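Local atomic coordinates of Poly(Beta-D-mannuronate) lyase (Pseudopedobacter saltans, PDB entry 7O79), a protein that probably cleaves the alginate polymer poly(beta-D-mannuronate) as a lyase, with a right-handed parallel beta-helix fold of polysaccharide lyase family 6. Residues Gly56-Ser61 with Glu76-Lys81; Asn269-Asp274 with Thr324-Gly329. All coordinates share one frame; numbering follows the deposited sequence.

Contact 1 of 2, residues Gly56-Ser61 with Glu76-Lys81; sequences GKVMLS and EGLLFK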
loop_
_atom_site.group_PDB
_atom_site.type_symbol
_atom_site.label_atom_id
_atom_site.label_comp_id
_atom_site.label_asym_id
_atom_site.label_seq_id
_atom_site.Cartn_x
_atom_site.Cartn_y
_atom_site.Cartn_z
ATOM N N GLY A 56 -15.334 0.378 21.378
ATOM C CA GLY A 56 -14.890 1.742 21.509
ATOM C C GLY A 56 -14.777 2.230 22.930
ATOM O O GLY A 56 -14.193 3.291 23.155
ATOM N N LYS A 57 -15.297 1.477 23.899
ATOM C CA LYS A 57 -15.324 1.887 25.293
ATOM C C LYS A 57 -14.154 1.336 26.084
ATOM O O LYS A 57 -14.117 1.487 27.309
ATOM C CB LYS A 57 -16.637 1.449 25.935
ATOM C CG LYS A 57 -17.855 2.189 25.416
ATOM C CD LYS A 57 -17.591 3.689 25.338
ATOM C CE LYS A 57 -18.904 4.454 25.221
ATOM N NZ LYS A 57 -18.714 5.933 25.137
ATOM N N VAL A 58 -13.209 0.687 25.415
ATOM C CA VAL A 58 -12.023 0.122 26.036
ATOM C C VAL A 58 -10.821 0.821 25.423
ATOM O O VAL A 58 -10.583 0.690 24.218
ATOM C CB VAL A 58 -11.937 -1.393 25.803
ATOM C CG1 VAL A 58 -10.541 -1.894 26.101
ATOM C CG2 VAL A 58 -12.990 -2.125 26.640
ATOM N N MET A 59 -10.058 1.560 26.235
ATOM C CA MET A 59 -8.955 2.355 25.700
ATOM C C MET A 59 -7.641 1.818 26.259
ATOM O O MET A 59 -7.392 1.880 27.471
ATOM C CB MET A 59 -9.132 3.845 25.996
ATOM C CG MET A 59 -7.960 4.706 25.511
ATOM S SD MET A 59 -7.845 6.346 26.237
ATOM C CE MET A 59 -9.152 7.203 25.397
ATOM N N LEU A 60 -6.815 1.278 25.368
ATOM C CA LEU A 60 -5.504 0.754 25.712
ATOM C C LEU A 60 -4.482 1.880 25.570
ATOM O O LEU A 60 -4.279 2.401 24.470
ATOM C CB LEU A 60 -5.166 -0.434 24.808
ATOM C CG LEU A 60 -5.904 -1.717 25.214
ATOM C CD1 LEU A 60 -6.178 -2.631 24.047
ATOM C CD2 LEU A 60 -5.070 -2.443 26.261
ATOM N N SER A 61 -3.844 2.253 26.681
ATOM C CA SER A 61 -3.037 3.467 26.778
ATOM C C SER A 61 -1.640 3.122 27.294
ATOM O O SER A 61 -1.316 1.955 27.549
ATOM C CB SER A 61 -3.733 4.485 27.688
ATOM O OG SER A 61 -3.841 3.949 28.998
ATOM N N GLU A 76 -11.838 -7.602 18.502
ATOM C CA GLU A 76 -12.861 -6.666 18.055
ATOM C C GLU A 76 -13.014 -5.505 19.023
ATOM O O GLU A 76 -12.966 -5.694 20.240
ATOM C CB GLU A 76 -14.217 -7.351 17.918
ATOM C CG GLU A 76 -14.170 -8.657 17.191
ATOM C CD GLU A 76 -15.507 -9.030 16.615
ATOM O OE1 GLU A 76 -15.654 -8.995 15.376
ATOM O OE2 GLU A 76 -16.414 -9.358 17.411
ATOM N N GLY A 77 -13.226 -4.307 18.472
ATOM C CA GLY A 77 -13.762 -3.202 19.248
ATOM C C GLY A 77 -12.812 -2.428 20.138
ATOM O O GLY A 77 -13.284 -1.664 20.991
ATOM N N LEU A 78 -11.496 -2.564 19.962
ATOM C CA LEU A 78 -10.538 -1.881 20.825
ATOM C C LEU A 78 -10.220 -0.464 20.331
ATOM O O LEU A 78 -10.481 -0.100 19.188
ATOM C CB LEU A 78 -9.242 -2.685 20.946
ATOM C CG LEU A 78 -9.398 -4.125 21.432
ATOM C CD1 LEU A 78 -8.034 -4.749 21.731
ATOM C CD2 LEU A 78 -10.311 -4.154 22.662
ATOM N N LEU A 79 -9.669 0.345 21.233
ATOM C CA LEU A 79 -9.148 1.666 20.901
ATOM C C LEU A 79 -7.773 1.807 21.537
ATOM O O LEU A 79 -7.612 1.567 22.741
ATOM C CB LEU A 79 -10.084 2.788 21.380
ATOM C CG LEU A 79 -9.535 4.233 21.417
ATOM C CD1 LEU A 79 -9.254 4.817 20.029
ATOM C CD2 LEU A 79 -10.496 5.148 22.164
ATOM N N PHE A 80 -6.779 2.149 20.719
ATOM C CA PHE A 80 -5.435 2.467 21.185
ATOM C C PHE A 80 -5.263 3.979 21.120
ATOM O O PHE A 80 -5.328 4.572 20.035
ATOM C CB PHE A 80 -4.368 1.768 20.345
ATOM C CG PHE A 80 -4.314 0.287 20.554
ATOM C CD1 PHE A 80 -5.220 -0.546 19.917
ATOM C CD2 PHE A 80 -3.373 -0.274 21.392
ATOM C CE1 PHE A 80 -5.183 -1.915 20.102
ATOM C CE2 PHE A 80 -3.330 -1.654 21.585
ATOM C CZ PHE A 80 -4.240 -2.469 20.931
ATOM N N LYS A 81 -5.061 4.599 22.279
ATOM C CA LYS A 81 -5.100 6.052 22.378
ATOM C C LYS A 81 -4.454 6.449 23.697
ATOM O O LYS A 81 -4.427 5.660 24.646
ATOM C CB LYS A 81 -6.546 6.561 22.274
ATOM C CG LYS A 81 -6.747 8.082 22.326
ATOM C CD LYS A 81 -8.220 8.401 22.103
ATOM C CE LYS A 81 -8.559 9.872 22.309
ATOM N NZ LYS A 81 -7.941 10.785 21.318
#

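Contact 2 of 2, residues Asn269-Asp274 with Thr324-Gly329; sequences NNYVRD and TFLNVG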
loop_
_atom_site.group_PDB
_atom_site.type_symbol
_atom_site.label_atom_id
_atom_site.label_comp_id
_atom_site.label_asym_id
_atom_site.label_seq_id
_atom_site.Cartn_x
_atom_site.Cartn_y
_atom_site.Cartn_z
ATOM N N ASN A 269 -9.251 0.400 -14.951
ATOM C CA ASN A 269 -10.463 0.962 -14.350
ATOM C C ASN A 269 -10.181 1.868 -13.158
ATOM O O ASN A 269 -10.999 1.957 -12.237
ATOM C CB ASN A 269 -11.446 -0.144 -13.958
ATOM C CG ASN A 269 -12.028 -0.844 -15.173
ATOM O OD1 ASN A 269 -12.448 -0.185 -16.124
ATOM N ND2 ASN A 269 -12.040 -2.173 -15.157
ATOM N N ASN A 270 -9.056 2.580 -13.179
ATOM C CA ASN A 270 -8.752 3.575 -12.155
ATOM C C ASN A 270 -9.203 4.966 -12.591
ATOM O O ASN A 270 -9.053 5.349 -13.752
ATOM C CB ASN A 270 -7.250 3.580 -11.833
ATOM C CG ASN A 270 -6.759 2.206 -11.371
ATOM O OD1 ASN A 270 -7.075 1.775 -10.264
ATOM N ND2 ASN A 270 -6.037 1.502 -12.234
ATOM N N TYR A 271 -9.744 5.723 -11.645
ATOM C CA TYR A 271 -10.191 7.095 -11.879
ATOM C C TYR A 271 -9.328 8.054 -11.065
ATOM O O TYR A 271 -9.403 8.066 -9.831
ATOM C CB TYR A 271 -11.659 7.235 -11.506
ATOM C CG TYR A 271 -12.266 8.565 -11.879
ATOM C CD1 TYR A 271 -12.842 8.744 -13.128
ATOM C CD2 TYR A 271 -12.321 9.611 -10.974
ATOM C CE1 TYR A 271 -13.421 9.931 -13.484
ATOM C CE2 TYR A 271 -12.906 10.817 -11.321
ATOM C CZ TYR A 271 -13.449 10.967 -12.586
ATOM O OH TYR A 271 -14.036 12.140 -12.967
ATOM N N VAL A 272 -8.519 8.859 -11.750
ATOM C CA VAL A 272 -7.597 9.800 -11.117
ATOM C C VAL A 272 -7.941 11.199 -11.604
ATOM O O VAL A 272 -8.049 11.427 -12.817
ATOM C CB VAL A 272 -6.127 9.461 -11.441
ATOM C CG1 VAL A 272 -5.178 10.449 -10.775
ATOM C CG2 VAL A 272 -5.811 8.024 -11.013
ATOM N N ARG A 273 -8.101 12.138 -10.671
ATOM C CA ARG A 273 -8.372 13.498 -11.099
ATOM C C ARG A 273 -7.878 14.508 -10.074
ATOM O O ARG A 273 -7.817 14.233 -8.874
ATOM C CB ARG A 273 -9.861 13.689 -11.403
ATOM C CG ARG A 273 -10.800 13.508 -10.225
ATOM C CD ARG A 273 -12.133 14.216 -10.501
ATOM N NE ARG A 273 -11.896 15.579 -10.957
ATOM C CZ ARG A 273 -12.273 16.084 -12.132
ATOM N NH1 ARG A 273 -12.930 15.335 -13.014
ATOM N NH2 ARG A 273 -11.980 17.358 -12.423
ATOM N N ASP A 274 -7.490 15.680 -10.587
ATOM C CA ASP A 274 -7.097 16.831 -9.762
ATOM C C ASP A 274 -5.902 16.482 -8.886
ATOM O O ASP A 274 -5.841 16.829 -7.705
ATOM C CB ASP A 274 -8.253 17.359 -8.904
ATOM C CG ASP A 274 -9.584 17.419 -9.652
ATOM O OD1 ASP A 274 -9.616 17.925 -10.786
ATOM O OD2 ASP A 274 -10.617 17.005 -9.084
ATOM N N THR A 324 -8.884 6.588 -16.289
ATOM C CA THR A 324 -9.210 7.987 -16.529
ATOM C C THR A 324 -8.288 8.855 -15.688
ATOM O O THR A 324 -8.182 8.650 -14.475
ATOM C CB THR A 324 -10.680 8.250 -16.206
ATOM O OG1 THR A 324 -11.482 7.443 -17.074
ATOM C CG2 THR A 324 -11.036 9.712 -16.378
ATOM N N PHE A 325 -7.604 9.794 -16.344
ATOM C CA PHE A 325 -6.691 10.741 -15.698
ATOM C C PHE A 325 -7.094 12.168 -16.079
ATOM O O PHE A 325 -6.699 12.664 -17.139
ATOM C CB PHE A 325 -5.236 10.476 -16.106
ATOM C CG PHE A 325 -4.817 9.034 -15.993
ATOM C CD1 PHE A 325 -4.529 8.470 -14.744
ATOM C CD2 PHE A 325 -4.704 8.241 -17.124
ATOM C CE1 PHE A 325 -4.140 7.126 -14.632
ATOM C CE2 PHE A 325 -4.322 6.889 -17.015
ATOM C CZ PHE A 325 -4.051 6.336 -15.775
ATOM N N LEU A 326 -7.815 12.868 -15.213
ATOM C CA LEU A 326 -8.357 14.168 -15.597
ATOM C C LEU A 326 -7.787 15.295 -14.752
ATOM O O LEU A 326 -7.617 15.151 -13.539
ATOM C CB LEU A 326 -9.886 14.182 -15.513
ATOM C CG LEU A 326 -10.583 13.273 -16.531
ATOM C CD1 LEU A 326 -12.042 13.029 -16.119
ATOM C CD2 LEU A 326 -10.486 13.833 -17.926
ATOM N N ASN A 327 -7.497 16.423 -15.403
ATOM C CA ASN A 327 -7.107 17.649 -14.691
ATOM C C ASN A 327 -5.848 17.423 -13.855
ATOM O O ASN A 327 -5.730 17.914 -12.733
ATOM C CB ASN A 327 -8.271 18.169 -13.834
ATOM C CG ASN A 327 -8.037 19.573 -13.272
ATOM O OD1 ASN A 327 -7.410 20.434 -13.906
ATOM N ND2 ASN A 327 -8.563 19.809 -12.081
ATOM N N VAL A 328 -4.882 16.663 -14.409
ATOM C CA VAL A 328 -3.644 16.374 -13.680
ATOM C C VAL A 328 -2.649 17.500 -13.917
ATOM O O VAL A 328 -2.587 18.083 -15.005
ATOM C CB VAL A 328 -3.052 14.999 -14.076
ATOM C CG1 VAL A 328 -4.038 13.903 -13.742
ATOM C CG2 VAL A 328 -2.670 14.926 -15.538
ATOM N N GLY A 329 -1.864 17.817 -12.885
ATOM C CA GLY A 329 -0.892 18.885 -13.008
ATOM C C GLY A 329 0.389 18.518 -13.712
ATOM O O GLY A 329 1.152 19.416 -14.087
#

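Contact 1 of 2, residues Gly56-Ser61 with Glu76-Lys81
Leu60 pairs with Phe80 in a parallel bridge, their side chains side by side, between successive turns of the beta-helix typical of this lyase family. Strands 58-61 and 79-81 run in the same sense with 40° between their axes, so this is a distinctly twisted pair. Leu60 joins it through both its backbone N and its O: the N gives a hydrogen bond of 2.8 Å to Leu79 O, and the O receives one of 3.2 Å from Lys81 N. Val58 O takes a further bond, a more bent one, from Leu79 N.

Followed outward, the Leu60 side chain starts with CB lying 3.9 Å from Phe80 CD2. CG stands anti to the carbonyl carbon (chi1 -77°), a setting that sends the branch along the same direction as the Phe80 side chain. At the tip, CD1 does most of the touching: it sits over one face of the Phe80 ring, 4.1 Å from the ring centroid and 29° off the normal, which meets the geometry of a CH-pi contact. The same Leu60 CD1 reaches Leu78 CD1 at 3.6 Å, so this methyl touches two residues of 76-81. Trp31 and Val34 of the preceding turn also touch Leu60.

Met59 and Leu79 occupy the other face. The extended start of Met59, with CG anti to the backbone N, carries its bent thioether end to the aliphatic part of Lys81, where Met59 CE meets Lys81 CD at 3.6 Å, while Leu79 also packs on Ala104 and Val106 of the following turn. At the opposite end of the pairing, ahead of the strands, the two glycines come together: Gly56 N donates a nearly straight hydrogen bond of 2.9 Å to Gly77 O.

Contact 2 of 2, residues Asn269-Asp274 with Thr324-Gly329
Asp274 and Asn327 meet at a corner of the beta-helix, where both residues take left-handed backbone angles, next to the parallel pairing of 271-273 with 324-326, whose axes are 8° apart. Carboxylate and amide planes stand 75° to each other, yet Asn327 ND2 donates in its own amide plane to the anti side of Asp274 OD1; the modelled 2.5 Å is short, and its exact value is doubtful. Arg273 grips the same carboxylate side-on: Asp274 OD2 lies in the guanidinium plane, 2.7 Å from Arg273 NE, which reaches it from above the carboxylate plane, and Arg273 NH2 approaches the syn side of Asp274 OD1 at 2.9 Å.

To get there Arg273 places CG between the backbone N and the carbonyl carbon (chi1 63°) and bends again further out, which lays one guanidinium face over Leu326 CB. The Tyr271 ring slants across Thr324, with Tyr271 CE1 3.8 Å from Thr324 CG2, while its OH comes 3.8 Å from Leu326 CD1 and weakly accepts from Arg273 NH1. On the other face Val272 CB meets Phe325 CD1 obliquely at 3.8 Å.

An alanine at Asp274 would probably leave Arg273 NE and Asn327 ND2 without these acceptors and the guanidinium freer to turn. Gripped by two nitrogens of Arg273, one to each oxygen, the carboxylate is probably held against rotation, and the adjacent arginine is likely to stabilise its negative charge.

Overall arrangement
Both contacts pair neighbouring turns of one beta-helix through parallel backbone hydrogen bonds, but on different strands: 58-62 with 73-83 in contact 1, 266-273 with 319-328 in contact 2. Their centres lie 38 Å apart and their nearest atoms about 29 Å, so they do not touch; a succession of paired strands, from 73-83 through 99-106 and onward to 319-328, links them. Contact 1 is the more buried, and its side chains meet chiefly through methyls, a thioether and a ring. Contact 2 is partly buried: apolar on the face of Val272 and Phe325, it becomes polar toward its corner, where a salt bridge within 269-274 presents the carboxylate that Asn327 meets from the other segment.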